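Side-chain contacts in YghZ aldo-keto reductase (Escherichia coli, PDB 3N6Q), which probably catalyses the NADPH-dependent reduction of aldehydes to alcohols: residues 194-199 / 207-212; 94-99 / 118-123; 19-24 / 188-193; 34-39 / 46-51. All coordinates share one frame; numbering follows the deposited sequence. Where two conformers were deposited one is given.

All four contacts are buried within one TIM barrel, and no direct hydrogen bond crosses any of them. Contacts 1 and 4 each fold back a loop that follows a barrel strand, contact 4 onto the next helix and contact 1 onto the second helix along, 208-214; their centres lie about 28 Å apart, on opposite sides of the chain's centre, and both are apolar. Contact 2 lays a helix on a strand through small side chains and a bridging water, while contact 3 joins a hairpin turn to Leu-190, at the entry to strand 191-193. Contacts 2 and 3 also border neighbouring subunits, which 1 and 4 do not. Contact 3 links its neighbours: His-192 packs on Leu-208, and Gln-193 on Lys-97.

Contact 1 of 4, residues 194-199 / 207-212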
loop_
_atom_site.group_PDB
_atom_site.type_symbol
_atom_site.label_atom_id
_atom_site.label_comp_id
_atom_site.label_asym_id
_atom_site.label_seq_id
_atom_site.Cartn_x
_atom_site.Cartn_y
_atom_site.Cartn_z
ATOM N N PRO B 194 -12.906 24.142 -14.597
ATOM C CA PRO B 194 -13.002 24.713 -15.955
ATOM C C PRO B 194 -12.744 26.210 -15.920
ATOM O O PRO B 194 -12.893 26.871 -14.881
ATOM C CB PRO B 194 -14.472 24.429 -16.339
ATOM C CG PRO B 194 -15.205 24.672 -14.994
ATOM C CD PRO B 194 -14.229 24.057 -13.930
ATOM N N SER B 195 -12.392 26.796 -17.051
ATOM C CA SER B 195 -12.445 28.243 -17.145
ATOM C C SER B 195 -13.930 28.528 -17.302
ATOM O O SER B 195 -14.555 27.956 -18.200
ATOM C CB SER B 195 -11.754 28.720 -18.449
ATOM O OG SER B 195 -10.344 28.552 -18.316
ATOM N N TYR B 196 -14.425 29.525 -16.572
ATOM C CA TYR B 196 -15.895 29.774 -16.512
ATOM C C TYR B 196 -16.122 31.170 -15.962
ATOM O O TYR B 196 -15.587 31.525 -14.918
ATOM C CB TYR B 196 -16.525 28.743 -15.564
ATOM C CG TYR B 196 -18.045 28.780 -15.564
ATOM C CD1 TYR B 196 -18.745 29.372 -16.618
ATOM C CD2 TYR B 196 -18.751 28.314 -14.467
ATOM C CE1 TYR B 196 -20.170 29.343 -16.639
ATOM C CE2 TYR B 196 -20.156 28.359 -14.447
ATOM C CZ TYR B 196 -20.841 28.835 -15.539
ATOM O OH TYR B 196 -22.244 28.841 -15.518
ATOM N N ASN B 197 -16.802 32.023 -16.730
ATOM C CA ASN B 197 -17.110 33.357 -16.254
ATOM C C ASN B 197 -18.263 33.905 -17.105
ATOM O O ASN B 197 -18.796 33.222 -18.005
ATOM C CB ASN B 197 -15.869 34.291 -16.370
ATOM C CG ASN B 197 -15.229 34.290 -17.777
ATOM O OD1 ASN B 197 -15.824 34.743 -18.747
ATOM N ND2 ASN B 197 -13.968 33.834 -17.861
ATOM N N LEU B 198 -18.559 35.181 -16.910
ATOM C CA LEU B 198 -19.718 35.740 -17.587
ATOM C C LEU B 198 -19.573 35.695 -19.103
ATOM O O LEU B 198 -20.566 35.540 -19.808
ATOM C CB LEU B 198 -19.924 37.190 -17.138
ATOM C CG LEU B 198 -20.968 37.461 -16.073
ATOM C CD1 LEU B 198 -20.939 38.974 -15.864
ATOM C CD2 LEU B 198 -22.355 37.068 -16.555
ATOM N N LEU B 199 -18.338 35.780 -19.595
ATOM C CA LEU B 199 -18.060 35.894 -21.014
ATOM C C LEU B 199 -17.727 34.548 -21.624
ATOM O O LEU B 199 -17.520 34.459 -22.815
ATOM C CB LEU B 199 -16.873 36.842 -21.271
ATOM C CG LEU B 199 -17.085 38.181 -20.552
ATOM C CD1 LEU B 199 -15.984 39.102 -20.995
ATOM C CD2 LEU B 199 -18.459 38.745 -20.937
ATOM N N GLY B 207 -22.783 21.019 -21.835
ATOM C CA GLY B 207 -23.277 19.907 -21.055
ATOM C C GLY B 207 -22.414 19.566 -19.849
ATOM O O GLY B 207 -22.753 18.650 -19.076
ATOM N N LEU B 208 -21.255 20.221 -19.704
ATOM C CA LEU B 208 -20.428 19.943 -18.479
ATOM C C LEU B 208 -21.165 20.050 -17.131
ATOM O O LEU B 208 -21.104 19.144 -16.249
ATOM C CB LEU B 208 -19.140 20.789 -18.438
ATOM C CG LEU B 208 -18.197 20.235 -17.351
ATOM C CD1 LEU B 208 -17.693 18.775 -17.640
ATOM C CD2 LEU B 208 -17.029 21.182 -17.144
ATOM N N LEU B 209 -21.931 21.112 -16.966
ATOM C CA LEU B 209 -22.613 21.261 -15.692
ATOM C C LEU B 209 -23.622 20.097 -15.430
ATOM O O LEU B 209 -23.729 19.654 -14.307
ATOM C CB LEU B 209 -23.233 22.676 -15.513
ATOM C CG LEU B 209 -22.254 23.845 -15.151
ATOM C CD1 LEU B 209 -22.968 25.048 -14.571
ATOM C CD2 LEU B 209 -21.164 23.434 -14.144
ATOM N N ASP B 210 -24.189 19.508 -16.476
ATOM C CA ASP B 210 -25.083 18.327 -16.324
ATOM C C ASP B 210 -24.185 17.156 -15.826
ATOM O O ASP B 210 -24.560 16.423 -14.930
ATOM C CB ASP B 210 -25.704 17.865 -17.695
ATOM C CG ASP B 210 -26.656 18.906 -18.350
ATOM O OD1 ASP B 210 -27.410 19.490 -17.575
ATOM O OD2 ASP B 210 -26.640 19.120 -19.638
ATOM N N THR B 211 -23.066 16.916 -16.517
ATOM C CA THR B 211 -22.140 15.802 -16.175
ATOM C C THR B 211 -21.697 15.922 -14.691
ATOM O O THR B 211 -21.740 14.935 -13.931
ATOM C CB THR B 211 -20.941 15.792 -17.134
ATOM O OG1 THR B 211 -21.429 15.674 -18.479
ATOM C CG2 THR B 211 -20.030 14.564 -16.875
ATOM N N LEU B 212 -21.336 17.123 -14.259
ATOM C CA LEU B 212 -20.809 17.310 -12.881
ATOM C C LEU B 212 -21.912 17.017 -11.863
ATOM O O LEU B 212 -21.746 16.234 -10.910
ATOM C CB LEU B 212 -20.226 18.732 -12.677
ATOM C CG LEU B 212 -19.064 19.107 -13.627
ATOM C CD1 LEU B 212 -18.477 20.445 -13.178
ATOM C CD2 LEU B 212 -17.941 17.954 -13.597
#
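Leu-199 N gives its hydrogen to Asn-197 OD1 at 2.8 Å, the acceptor being used on a lone pair in the carbonyl plane, and so closes an Asx turn directly after Tyr-196, whose ring packs across onto Leu-209. The turn belongs to the loop that leaves strand 191-193 of the TIM barrel, and the contact folds that loop back on helix 208-214. Asn suits the turn because one end of its short amide can reach the backbone two residues on, while its ND2 bonds the carbonyl of Thr-223.

With CG anti to the backbone N (chi1 -172°), the Tyr-196 ring is carried toward Leu-209. That leucine comes from the opposite direction and meets the ring obliquely: Leu-209 CD1 lies 4.0 Å from Tyr-196 OH and 4.3 Å from Tyr-196 CE2. Tyrosine fits here because its ring is apolar, touching Trp-288 and Leu-289 of helix 281-289 as well, while its buried hydroxyl has a weak hydrogen bond to Asp-204. Nearer the strand, the compact ring of Pro-194 offers CB to Leu-208 CD2 at 4.2 Å, a simple contact of two apolar groups.

Gly-207 is the N-cap, right before helix 208-214. There phi is 101°, and a beta carbon would collide with the carbonyl O of the preceding residue, so lack of a side chain is what permits the turn. Gly-207 O then accepts from Thr-211 N at 3.1 Å and, weakly, from Asp-210 N.

Contact 2 of 4, residues 94-99 / 118-123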
loop_
_atom_site.group_PDB
_atom_site.type_symbol
_atom_site.label_atom_id
_atom_site.label_comp_id
_atom_site.label_asym_id
_atom_site.label_seq_id
_atom_site.Cartn_x
_atom_site.Cartn_y
_atom_site.Cartn_z
ATOM N N ILE B 94 -4.890 22.367 0.020
ATOM C CA ILE B 94 -3.837 22.765 -0.891
ATOM C C ILE B 94 -3.948 21.864 -2.119
ATOM O O ILE B 94 -3.956 20.640 -2.000
ATOM C CB ILE B 94 -2.430 22.587 -0.219
ATOM C CG1 ILE B 94 -2.297 23.549 0.984
ATOM C CG2 ILE B 94 -1.339 22.802 -1.323
ATOM C CD1 ILE B 94 -1.125 23.237 1.926
ATOM N N SER B 95 -3.973 22.439 -3.324
ATOM C CA SER B 95 -3.975 21.594 -4.486
ATOM C C SER B 95 -2.724 21.806 -5.364
ATOM O O SER B 95 -2.035 22.846 -5.258
ATOM C CB SER B 95 -5.200 21.847 -5.344
ATOM O OG SER B 95 -5.170 23.240 -5.670
ATOM N N THR B 96 -2.353 20.763 -6.114
ATOM C CA THR B 96 -1.488 21.019 -7.259
ATOM C C THR B 96 -1.849 20.117 -8.434
ATOM O O THR B 96 -2.864 19.421 -8.369
ATOM C CB THR B 96 0.017 20.876 -6.861
ATOM O OG1 THR B 96 0.809 21.426 -7.903
ATOM C CG2 THR B 96 0.375 19.400 -6.727
ATOM N N LYS B 97 -1.145 20.281 -9.554
ATOM C CA LYS B 97 -1.601 19.719 -10.825
ATOM C C LYS B 97 -0.398 19.319 -11.646
ATOM O O LYS B 97 0.713 19.871 -11.429
ATOM C CB LYS B 97 -2.293 20.843 -11.643
ATOM C CG LYS B 97 -3.283 21.731 -10.761
ATOM C CD LYS B 97 -4.265 22.395 -11.743
ATOM C CE LYS B 97 -5.198 23.369 -10.947
ATOM N NZ LYS B 97 -4.425 24.533 -10.453
ATOM N N ALA B 98 -0.629 18.494 -12.670
ATOM C CA ALA B 98 0.437 18.253 -13.681
ATOM C C ALA B 98 -0.319 18.035 -14.970
ATOM O O ALA B 98 -1.347 17.326 -14.967
ATOM C CB ALA B 98 1.226 17.019 -13.325
ATOM N N GLY B 99 0.187 18.604 -16.058
ATOM C CA GLY B 99 -0.340 18.310 -17.376
ATOM C C GLY B 99 0.238 19.209 -18.443
ATOM O O GLY B 99 0.361 18.789 -19.626
ATOM N N ALA B 118 6.088 11.506 -11.241
ATOM C CA ALA B 118 7.372 12.228 -10.991
ATOM C C ALA B 118 7.040 13.661 -10.597
ATOM O O ALA B 118 7.726 14.246 -9.726
ATOM C CB ALA B 118 8.281 12.247 -12.276
ATOM N N SER B 119 6.063 14.264 -11.290
ATOM C CA SER B 119 5.773 15.679 -11.048
ATOM C C SER B 119 5.210 15.867 -9.619
ATOM O O SER B 119 5.582 16.855 -8.912
ATOM C CB SER B 119 4.778 16.255 -12.050
ATOM O OG SER B 119 4.640 17.630 -11.760
ATOM N N LEU B 120 4.310 14.965 -9.213
ATOM C CA LEU B 120 3.689 15.094 -7.856
ATOM C C LEU B 120 4.829 14.980 -6.814
ATOM O O LEU B 120 4.857 15.711 -5.793
ATOM C CB LEU B 120 2.694 13.962 -7.607
ATOM C CG LEU B 120 2.051 13.877 -6.210
ATOM C CD1 LEU B 120 1.474 15.272 -5.743
ATOM C CD2 LEU B 120 0.965 12.781 -6.215
ATOM N N ASP B 121 5.753 14.031 -7.024
ATOM C CA ASP B 121 6.920 13.988 -6.058
ATOM C C ASP B 121 7.644 15.343 -6.067
ATOM O O ASP B 121 8.093 15.825 -5.004
ATOM C CB ASP B 121 7.892 12.834 -6.506
ATOM C CG ASP B 121 7.328 11.445 -6.164
ATOM O OD1 ASP B 121 6.323 11.344 -5.384
ATOM O OD2 ASP B 121 7.896 10.418 -6.634
ATOM N N GLN B 122 7.910 15.907 -7.242
ATOM C CA GLN B 122 8.606 17.199 -7.296
ATOM C C GLN B 122 7.826 18.267 -6.538
ATOM O O GLN B 122 8.425 19.131 -5.871
ATOM C CB GLN B 122 8.782 17.708 -8.734
ATOM C CG GLN B 122 9.873 16.887 -9.538
ATOM C CD GLN B 122 10.118 17.569 -10.869
ATOM O OE1 GLN B 122 9.651 18.736 -11.112
ATOM N NE2 GLN B 122 10.884 16.897 -11.751
ATOM N N SER B 123 6.502 18.299 -6.756
ATOM C CA SER B 123 5.662 19.330 -6.086
ATOM C C SER B 123 5.682 19.188 -4.549
ATOM O O SER B 123 5.721 20.175 -3.833
ATOM C CB SER B 123 4.166 19.175 -6.556
ATOM O OG SER B 123 4.052 19.627 -7.894
HETATM O O HOH W 1 2.712 18.334 -9.915
#
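Ser-119 begins the contact from the helix side, resting CB 3.9 Å from Ala-98 CB, with its OG also beside that methyl. It stands on helix 113-127, which packs against strand 93-98 in a beta-alpha-beta unit of the TIM barrel; the two short axes approach to 8.4 Å and run at 144°, roughly antiparallel. Small residues suit so close a crossing. Ser-119 OG, which a chi1 of -177° sets beside the carbonyl carbon, has Asn-64 as a polar partner and also hydrogen-bonds a bridging water at 2.8 Å. This water donates to the carbonyl O of Lys-97 at 2.9 Å, so it ties the helix to the strand where no direct bond does.

One residue on, Leu-120 brings CD1 within 4.4 Å of Thr-96 CG2, a light apolar touch at the side of the helix. Gln-122, farther round, bonds Asp-90 of a neighbouring subunit. Ser-123 returns to the strand: its OG receives the water's other hydrogen at 2.7 Å, and both it and Thr-96 OG1 hydrogen-bond Glu-74 OE2, so one carboxylate oxygen gathers the two hydroxyls. Alongside, Ser-123 CB lies 3.8 Å from Thr-96 CG2.

Contact 3 of 4, residues 19-24 / 188-193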
loop_
_atom_site.group_PDB
_atom_site.type_symbol
_atom_site.label_atom_id
_atom_site.label_comp_id
_atom_site.label_asym_id
_atom_site.label_seq_id
_atom_site.Cartn_x
_atom_site.Cartn_y
_atom_site.Cartn_z
ATOM N N GLY B 19 -19.504 19.201 -4.685
ATOM C CA GLY B 19 -20.243 18.095 -5.298
ATOM C C GLY B 19 -20.978 17.288 -4.232
ATOM O O GLY B 19 -21.496 17.872 -3.273
ATOM N N LYS B 20 -20.918 15.963 -4.318
ATOM C CA LYS B 20 -21.533 15.052 -3.349
ATOM C C LYS B 20 -20.646 14.772 -2.128
ATOM O O LYS B 20 -21.060 14.060 -1.212
ATOM C CB LYS B 20 -21.934 13.719 -4.008
ATOM C CG LYS B 20 -20.763 12.751 -4.386
ATOM C CD LYS B 20 -21.325 11.528 -5.136
ATOM C CE LYS B 20 -20.250 10.747 -5.875
ATOM N NZ LYS B 20 -20.875 9.588 -6.606
ATOM N N SER B 21 -19.415 15.322 -2.109
ATOM C CA SER B 21 -18.463 14.976 -1.044
ATOM C C SER B 21 -18.799 15.671 0.249
ATOM O O SER B 21 -19.600 16.627 0.293
ATOM C CB SER B 21 -16.978 15.328 -1.469
ATOM O OG SER B 21 -16.760 16.721 -1.330
ATOM N N GLY B 22 -18.005 15.341 1.273
ATOM C CA GLY B 22 -18.087 16.027 2.556
ATOM C C GLY B 22 -17.080 17.175 2.676
ATOM O O GLY B 22 -16.948 17.777 3.756
ATOM N N LEU B 23 -16.356 17.488 1.611
ATOM C CA LEU B 23 -15.334 18.539 1.701
ATOM C C LEU B 23 -15.965 19.898 1.360
ATOM O O LEU B 23 -16.529 20.066 0.287
ATOM C CB LEU B 23 -14.161 18.245 0.734
ATOM C CG LEU B 23 -12.942 19.181 0.964
ATOM C CD1 LEU B 23 -12.201 18.656 2.265
ATOM C CD2 LEU B 23 -11.963 19.258 -0.318
ATOM N N ARG B 24 -15.849 20.856 2.260
ATOM C CA ARG B 24 -16.395 22.221 2.038
ATOM C C ARG B 24 -15.306 23.175 1.588
ATOM O O ARG B 24 -14.309 23.344 2.301
ATOM C CB ARG B 24 -17.027 22.731 3.354
ATOM C CG ARG B 24 -18.143 21.777 3.825
ATOM C CD ARG B 24 -18.400 21.908 5.339
ATOM N NE ARG B 24 -19.107 23.146 5.482
ATOM C CZ ARG B 24 -19.286 23.787 6.631
ATOM N NH1 ARG B 24 -18.860 23.239 7.776
ATOM N NH2 ARG B 24 -19.958 24.933 6.624
ATOM N N PRO B 188 -13.907 8.482 -5.876
ATOM C CA PRO B 188 -14.765 9.435 -6.609
ATOM C C PRO B 188 -13.960 10.591 -7.137
ATOM O O PRO B 188 -13.113 11.128 -6.397
ATOM C CB PRO B 188 -15.752 9.956 -5.530
ATOM C CG PRO B 188 -15.051 9.758 -4.167
ATOM C CD PRO B 188 -13.958 8.644 -4.397
ATOM N N LEU B 189 -14.257 11.060 -8.344
ATOM C CA LEU B 189 -13.648 12.305 -8.829
ATOM C C LEU B 189 -14.159 13.435 -7.933
ATOM O O LEU B 189 -15.388 13.631 -7.857
ATOM C CB LEU B 189 -14.066 12.559 -10.279
ATOM C CG LEU B 189 -13.527 13.893 -10.828
ATOM C CD1 LEU B 189 -11.912 13.949 -10.912
ATOM C CD2 LEU B 189 -14.073 14.115 -12.270
ATOM N N LEU B 190 -13.274 14.208 -7.277
ATOM C CA LEU B 190 -13.766 15.264 -6.362
ATOM C C LEU B 190 -14.369 16.470 -7.083
ATOM O O LEU B 190 -15.404 17.037 -6.654
ATOM C CB LEU B 190 -12.661 15.720 -5.394
ATOM C CG LEU B 190 -13.088 16.883 -4.495
ATOM C CD1 LEU B 190 -14.127 16.399 -3.374
ATOM C CD2 LEU B 190 -11.827 17.536 -3.861
ATOM N N ILE B 191 -13.680 16.923 -8.130
ATOM C CA ILE B 191 -13.767 18.308 -8.578
ATOM C C ILE B 191 -13.270 18.451 -10.010
ATOM O O ILE B 191 -12.328 17.719 -10.487
ATOM C CB ILE B 191 -13.037 19.269 -7.574
ATOM C CG1 ILE B 191 -13.345 20.726 -7.840
ATOM C CG2 ILE B 191 -11.464 19.064 -7.634
ATOM C CD1 ILE B 191 -12.885 21.633 -6.576
ATOM N N HIS B 192 -13.881 19.411 -10.721
ATOM C CA HIS B 192 -13.495 19.788 -12.063
ATOM C C HIS B 192 -13.200 21.282 -11.997
ATOM O O HIS B 192 -13.991 22.077 -11.408
ATOM C CB HIS B 192 -14.656 19.473 -13.064
ATOM C CG HIS B 192 -14.310 19.665 -14.520
ATOM N ND1 HIS B 192 -13.888 20.873 -15.043
ATOM C CD2 HIS B 192 -14.341 18.796 -15.567
ATOM C CE1 HIS B 192 -13.700 20.747 -16.344
ATOM N NE2 HIS B 192 -13.943 19.484 -16.680
ATOM N N GLN B 193 -12.051 21.683 -12.535
ATOM C CA GLN B 193 -11.731 23.086 -12.687
ATOM C C GLN B 193 -11.765 23.535 -14.142
ATOM O O GLN B 193 -10.759 23.395 -14.862
ATOM C CB GLN B 193 -10.329 23.368 -12.039
ATOM C CG GLN B 193 -9.892 24.772 -12.156
ATOM C CD GLN B 193 -8.561 25.007 -11.403
ATOM O OE1 GLN B 193 -7.693 25.684 -11.908
ATOM N NE2 GLN B 193 -8.451 24.514 -10.189
#
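Leu-190 gives the most surface to this contact and divides it between two residues, CD1 meeting Ser-21 and CD2 meeting Leu-23. These two sit in the turn of the beta-hairpin formed by strands 15-17 and 24-31, which in aldo-keto reductases covers the N-terminal end of the TIM barrel; Leu-190 stands where the chain enters barrel strand 191-193. A chi1 of 176° turns Leu-190 CG away from the backbone N and carries the two methyls to the turn.

Its CD1 comes to 3.3 Å from Ser-21 OG and 3.6 Å from Ser-21 CB, a snug fit of a methyl on a hydroxymethyl group. The same OG accepts from Leu-23 N at 3.1 Å with an angle of 159° at the hydrogen, making an ST turn, and also bonds the carbonyl O of Cys-18. Serine thus suits a buried bend: it is small enough for the leucine, and its hydroxyl serves backbone groups before and after it. Putting an alanine at Ser-21 would probably leave Leu-23 N and Cys-18 O without this shared mate and free the turn to shift.

Tyr-164 of strand 162-168 lies against both leucines, and Glu-148 of a neighbouring subunit bonds Gly-22 N on the turn. Leu-23 and Leu-190 cross at about a right angle, their CD2 methyls 3.9 Å apart.

Contact 4 of 4, residues 34-39 / 46-51; sequences HNFGHV and RAILRK
The loop that follows strand 24-31 sends one aromatic side chain, that of Phe-36, to helix 42-54, where it lodges against Ile-48 and Leu-49. Its far end does the touching. Phe-36 CZ meets Ile-48 CG2 at 3.8 Å, the methyl lying at the ring edge and near its plane, while Phe-36 CE1 has Leu-49 CD2 at 3.8 Å, approaching obliquely. Ile-48 can offer that methyl because CG2 points away from its own backbone N, with CG1 beside that N and anti to the carbonyl carbon (chi1 -55°).

These residues belong to the first beta-alpha unit of the TIM barrel, strand 24-31 then helix 42-54, and both helix residues also rest on Leu-30 of the strand. A flat, long residue suits the loop, since its CB does not itself head for the helix and the ring spans the distance. Exchanged for an alanine, Phe-36 would probably leave a gap beside Ile-48 and Leu-49 and free the loop to move from the helix.

Ala-73 of helix 72-84 touches the ring too, and Asn-76 of that helix bonds the Phe-36 carbonyl. At another point of the ring edge, His-34 O lies in plane, 3.2 Å from Phe-36 CD2.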
loop_
_atom_site.group_PDB
_atom_site.type_symbol
_atom_site.label_atom_id
_atom_site.label_comp_id
_atom_site.label_asym_id
_atom_site.label_seq_id
_atom_site.Cartn_x
_atom_site.Cartn_y
_atom_site.Cartn_z
ATOM N N HIS B 34 -0.452 33.594 -10.870
ATOM C CA HIS B 34 0.525 34.676 -10.861
ATOM C C HIS B 34 0.757 35.231 -9.475
ATOM O O HIS B 34 0.026 34.887 -8.534
ATOM C CB HIS B 34 0.040 35.822 -11.791
ATOM C CG HIS B 34 -0.165 35.389 -13.210
ATOM N ND1 HIS B 34 -1.410 35.387 -13.809
ATOM C CD2 HIS B 34 0.704 34.900 -14.130
ATOM C CE1 HIS B 34 -1.280 34.990 -15.068
ATOM N NE2 HIS B 34 -0.034 34.587 -15.253
ATOM N N ASN B 35 1.801 36.063 -9.353
ATOM C CA ASN B 35 2.081 36.870 -8.147
ATOM C C ASN B 35 2.933 36.155 -7.119
ATOM O O ASN B 35 3.208 36.734 -6.065
ATOM C CB ASN B 35 0.800 37.477 -7.470
ATOM C CG ASN B 35 -0.088 38.204 -8.475
ATOM O OD1 ASN B 35 -1.206 37.744 -8.773
ATOM N ND2 ASN B 35 0.500 39.111 -9.183
ATOM N N PHE B 36 3.230 34.857 -7.355
ATOM C CA PHE B 36 3.981 34.021 -6.412
ATOM C C PHE B 36 5.260 33.426 -6.960
ATOM O O PHE B 36 5.741 32.437 -6.436
ATOM C CB PHE B 36 3.090 32.888 -5.829
ATOM C CG PHE B 36 1.946 33.437 -4.955
ATOM C CD1 PHE B 36 2.139 33.556 -3.618
ATOM C CD2 PHE B 36 0.821 34.055 -5.537
ATOM C CE1 PHE B 36 1.146 34.124 -2.739
ATOM C CE2 PHE B 36 -0.178 34.679 -4.712
ATOM C CZ PHE B 36 -0.036 34.682 -3.322
ATOM N N GLY B 37 5.793 34.033 -8.006
ATOM C CA GLY B 37 7.027 33.551 -8.638
ATOM C C GLY B 37 8.251 34.151 -7.981
ATOM O O GLY B 37 8.135 34.960 -7.049
ATOM N N HIS B 38 9.440 33.725 -8.436
ATOM C CA HIS B 38 10.670 34.379 -7.935
ATOM C C HIS B 38 10.749 35.806 -8.433
ATOM O O HIS B 38 11.597 36.581 -7.962
ATOM C CB HIS B 38 11.912 33.605 -8.408
ATOM C CG HIS B 38 12.085 32.305 -7.703
ATOM N ND1 HIS B 38 11.772 32.126 -6.374
ATOM C CD2 HIS B 38 12.571 31.120 -8.147
ATOM C CE1 HIS B 38 12.029 30.870 -6.037
ATOM N NE2 HIS B 38 12.583 30.263 -7.079
ATOM N N VAL B 39 9.931 36.148 -9.428
ATOM C CA VAL B 39 9.875 37.563 -9.834
ATOM C C VAL B 39 9.056 38.503 -8.952
ATOM O O VAL B 39 9.026 39.725 -9.208
ATOM C CB VAL B 39 9.396 37.745 -11.282
ATOM C CG1 VAL B 39 10.268 36.964 -12.218
ATOM C CG2 VAL B 39 7.915 37.307 -11.427
ATOM N N ARG B 46 3.440 37.173 1.169
ATOM C CA ARG B 46 3.094 36.833 2.520
ATOM C C ARG B 46 1.814 37.563 2.918
ATOM O O ARG B 46 0.963 36.994 3.602
ATOM C CB ARG B 46 4.225 37.289 3.502
ATOM C CG ARG B 46 3.834 37.020 4.948
ATOM C CD ARG B 46 4.870 37.629 5.942
ATOM N NE ARG B 46 6.235 37.456 5.464
ATOM C CZ ARG B 46 6.947 36.354 5.631
ATOM N NH1 ARG B 46 6.413 35.290 6.248
ATOM N NH2 ARG B 46 8.204 36.338 5.175
ATOM N N ALA B 47 1.714 38.813 2.515
ATOM C CA ALA B 47 0.552 39.662 2.881
ATOM C C ALA B 47 -0.739 39.101 2.265
ATOM O O ALA B 47 -1.818 39.062 2.956
ATOM C CB ALA B 47 0.777 41.064 2.420
ATOM N N ILE B 48 -0.638 38.689 0.994
ATOM C CA ILE B 48 -1.729 37.988 0.306
ATOM C C ILE B 48 -2.197 36.716 1.018
ATOM O O ILE B 48 -3.422 36.537 1.248
ATOM C CB ILE B 48 -1.473 37.760 -1.208
ATOM C CG1 ILE B 48 -1.156 39.087 -1.962
ATOM C CG2 ILE B 48 -2.691 36.970 -1.802
ATOM C CD1 ILE B 48 -0.376 38.956 -3.282
ATOM N N LEU B 49 -1.293 35.772 1.354
ATOM C CA LEU B 49 -1.744 34.542 2.024
ATOM C C LEU B 49 -2.371 34.809 3.358
ATOM O O LEU B 49 -3.326 34.090 3.803
ATOM C CB LEU B 49 -0.583 33.517 2.201
ATOM C CG LEU B 49 0.078 33.108 0.864
ATOM C CD1 LEU B 49 1.216 32.069 1.115
ATOM C CD2 LEU B 49 -0.952 32.422 -0.066
ATOM N N ARG B 50 -1.744 35.721 4.109
ATOM C CA ARG B 50 -2.245 35.963 5.454
ATOM C C ARG B 50 -3.640 36.580 5.406
ATOM O O ARG B 50 -4.491 36.234 6.192
ATOM C CB ARG B 50 -1.335 36.944 6.213
ATOM C CG ARG B 50 -0.003 36.294 6.632
ATOM C CD ARG B 50 0.788 37.329 7.461
ATOM N NE ARG B 50 2.003 36.754 8.060
ATOM C CZ ARG B 50 2.747 37.385 8.972
ATOM N NH1 ARG B 50 2.410 38.618 9.369
ATOM N NH2 ARG B 50 3.860 36.810 9.450
ATOM N N LYS B 51 -3.808 37.514 4.502
ATOM C CA LYS B 51 -5.118 38.136 4.325
ATOM C C LYS B 51 -6.149 37.112 3.873
ATOM O O LYS B 51 -7.262 37.036 4.475
ATOM C CB LYS B 51 -5.035 39.321 3.349
ATOM C CG LYS B 51 -6.414 39.975 2.982
ATOM C CD LYS B 51 -7.054 40.585 4.261
ATOM C CE LYS B 51 -6.225 41.760 4.754
ATOM N NZ LYS B 51 -6.911 42.547 5.836
#